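Local structure of uncharacterized protein (Bacteroides eggerthii, 4GDZ) at the interface of chains A and B. The protein is of unknown function and belongs to the DUF4251 family of bacterial proteins, folding mainly from beta-strands with a helix near the start of the chain. Coordinates in Å, arbitrary orientation; residue numbers count along the deposited sequence, not the author numbering. Chains: chain A/B, Uncharacterized protein.

The interface of chains A and B. Residues chain A 61-63, 87-89; chain B 107, 109, 117-119, 132, 134.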
loop_
_atom_site.group_PDB
_atom_site.type_symbol
_atom_site.label_atom_id
_atom_site.label_comp_id
_atom_site.label_asym_id
_atom_site.label_seq_id
_atom_site.Cartn_x
_atom_site.Cartn_y
_atom_site.Cartn_z
ATOM N N THR A 61 6.867 3.564 4.331
ATOM C CA THR A 61 7.225 2.699 5.449
ATOM C C THR A 61 8.471 3.302 6.129
ATOM O O THR A 61 9.105 4.190 5.578
ATOM C CB THR A 61 7.616 1.297 4.984
ATOM O OG1 THR A 61 8.760 1.442 4.167
ATOM C CG2 THR A 61 6.483 0.594 4.168
ATOM N N ALA A 62 8.780 2.855 7.345
ATOM C CA ALA A 62 10.086 3.105 7.978
ATOM C C ALA A 62 10.456 1.843 8.718
ATOM O O ALA A 62 9.566 1.137 9.230
ATOM C CB ALA A 62 10.012 4.277 8.960
ATOM N N PHE A 63 11.740 1.535 8.799
ATOM C CA PHE A 63 12.161 0.342 9.577
ATOM C C PHE A 63 12.128 0.593 11.083
ATOM O O PHE A 63 12.183 1.733 11.519
ATOM C CB PHE A 63 13.521 -0.165 9.140
ATOM C CG PHE A 63 14.610 0.879 9.160
ATOM C CD1 PHE A 63 15.257 1.218 10.351
ATOM C CD2 PHE A 63 14.993 1.500 7.986
ATOM C CE1 PHE A 63 16.290 2.149 10.355
ATOM C CE2 PHE A 63 16.024 2.434 7.987
ATOM C CZ PHE A 63 16.644 2.766 9.185
ATOM N N VAL A 87 12.833 8.286 11.108
ATOM C CA VAL A 87 13.194 9.460 10.328
ATOM C C VAL A 87 11.930 10.056 9.614
ATOM O O VAL A 87 11.991 11.163 9.065
ATOM C CB VAL A 87 14.364 9.117 9.378
ATOM C CG1 VAL A 87 14.633 10.218 8.346
ATOM C CG2 VAL A 87 15.652 8.885 10.202
ATOM N N TYR A 88 10.802 9.339 9.637
ATOM C CA TYR A 88 9.551 9.901 9.086
ATOM C C TYR A 88 9.235 11.188 9.916
ATOM O O TYR A 88 9.089 11.105 11.111
ATOM C CB TYR A 88 8.453 8.872 9.146
ATOM C CG TYR A 88 7.145 9.284 8.515
ATOM C CD1 TYR A 88 6.291 10.186 9.162
ATOM C CD2 TYR A 88 6.743 8.772 7.295
ATOM C CE1 TYR A 88 5.083 10.587 8.585
ATOM C CE2 TYR A 88 5.529 9.139 6.728
ATOM C CZ TYR A 88 4.703 10.044 7.368
ATOM O OH TYR A 88 3.502 10.415 6.803
ATOM N N PRO A 89 9.245 12.368 9.280
ATOM C CA PRO A 89 9.232 13.601 10.080
ATOM C C PRO A 89 7.887 13.815 10.775
ATOM O O PRO A 89 6.838 13.392 10.255
ATOM C CB PRO A 89 9.442 14.695 9.055
ATOM C CG PRO A 89 9.932 14.031 7.831
ATOM C CD PRO A 89 9.378 12.654 7.843
ATOM N N LYS B 107 18.654 14.167 7.399
ATOM C CA LYS B 107 18.679 13.106 8.421
ATOM C C LYS B 107 18.670 11.816 7.633
ATOM O O LYS B 107 17.899 11.675 6.688
ATOM C CB LYS B 107 17.425 13.138 9.303
ATOM C CG LYS B 107 16.971 14.515 9.777
ATOM C CD LYS B 107 17.910 15.107 10.786
ATOM C CE LYS B 107 17.391 16.429 11.330
ATOM N NZ LYS B 107 18.501 16.972 12.154
ATOM N N SER B 109 19.082 7.320 8.014
ATOM C CA SER B 109 19.253 6.126 8.820
ATOM C C SER B 109 19.269 4.929 7.873
ATOM O O SER B 109 18.558 4.930 6.869
ATOM C CB SER B 109 18.101 6.027 9.819
ATOM O OG SER B 109 18.340 4.998 10.746
ATOM N N ASN B 117 16.214 5.250 5.100
ATOM C CA ASN B 117 15.153 6.247 5.324
ATOM C C ASN B 117 15.889 7.585 5.469
ATOM O O ASN B 117 16.833 7.678 6.264
ATOM C CB ASN B 117 14.425 5.961 6.635
ATOM C CG ASN B 117 13.571 4.697 6.613
ATOM O OD1 ASN B 117 13.331 4.047 5.574
ATOM N ND2 ASN B 117 13.106 4.339 7.774
ATOM N N CYS B 118 15.464 8.606 4.744
ATOM C CA CYS B 118 16.131 9.907 4.714
ATOM C C CYS B 118 15.116 11.055 4.703
ATOM O O CYS B 118 14.090 10.939 4.053
ATOM C CB CYS B 118 16.993 9.979 3.444
ATOM S SG CYS B 118 17.867 11.542 3.153
ATOM N N SER B 119 15.430 12.167 5.356
ATOM C CA SER B 119 14.590 13.363 5.286
ATOM C C SER B 119 15.461 14.569 5.082
ATOM O O SER B 119 16.660 14.572 5.446
ATOM C CB SER B 119 13.692 13.532 6.545
ATOM O OG SER B 119 14.422 13.959 7.683
ATOM N N PHE B 132 10.593 13.269 2.607
ATOM C CA PHE B 132 10.938 11.992 3.236
ATOM C C PHE B 132 11.079 10.963 2.125
ATOM O O PHE B 132 10.175 10.772 1.332
ATOM C CB PHE B 132 9.871 11.556 4.246
ATOM C CG PHE B 132 10.140 10.196 4.888
ATOM C CD1 PHE B 132 11.265 9.990 5.696
ATOM C CD2 PHE B 132 9.326 9.112 4.618
ATOM C CE1 PHE B 132 11.542 8.753 6.254
ATOM C CE2 PHE B 132 9.581 7.878 5.195
ATOM C CZ PHE B 132 10.698 7.694 6.008
ATOM N N THR B 134 12.490 6.954 0.994
ATOM C CA THR B 134 12.820 5.612 1.437
ATOM C C THR B 134 13.297 4.799 0.233
ATOM O O THR B 134 12.776 4.946 -0.875
ATOM C CB THR B 134 11.628 4.888 2.088
ATOM O OG1 THR B 134 10.561 4.821 1.130
ATOM C CG2 THR B 134 11.187 5.623 3.359
HETATM O O HOH W 1 13.200 13.273 10.064
HETATM O O HOH W 2 13.768 5.507 10.147
HETATM O O HOH W 3 11.473 1.713 5.218
#
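The ring of B:Phe132, on strand 128-135, and the branched end of A:Val87, in a loop, form the apolar centre. B:Phe132 has CG anti to its backbone N, and one ring face receives the backbone of A:Tyr88, whose CA lies 3.9 Å from the ring centroid, offset toward the rim, as a CH-pi contact. The A:Tyr88 ring meets the same ring edge-to-face with the planes 64° apart, its CD2 edge 3.6 Å from B:Phe132 CE2. A:Pro89 crosses obliquely, resting CD 3.8 Å from B:Phe132 CB. An alanine in place of B:Phe132 would remove the ring that carries the A:Tyr88 contacts and would probably weaken the seating of the loop of chain A.

A:Val87 splits its two methyls over neighbouring strands: CG1, anti to the backbone N, points at the main chain between B:Cys118 and B:Ser119, while CG2 lies 3.8 Å from B:Ser109 CB. Beside it, A:Phe63, with CG between its backbone N and carbonyl carbon, the crowded position, runs antiparallel past B:Asn117. Ring and amide planes are only 23° apart, so the amide lies roughly parallel to the ring but shifted to its CD2–CE2 rim, with B:Asn117 ND2 3.4 Å from A:Phe63 CD2. The ring tip A:Phe63 CZ lies 3.6 Å from B:Ser109 CB and near the hydroxyl OG, which is anti to the backbone N.

Toward the rim, among the residues of this patch no direct polar bond joins the two chains, and the links seen run through water. The B:Asn117 amide uses both ends: OD1 shares a water with the A:Thr61 hydroxyl, and ND2 gives a nearly straight bond (168° at H) to another water, which also accepts the backbone N-H of A:Val87. Both chains are copies of one protein, but this pairing may belong to crystal packing rather than to a biological assembly. A third water lies 2.6 Å from the carbonyl oxygen A:Val87 O and 2.8 Å from the hydroxyl B:Ser119 OG.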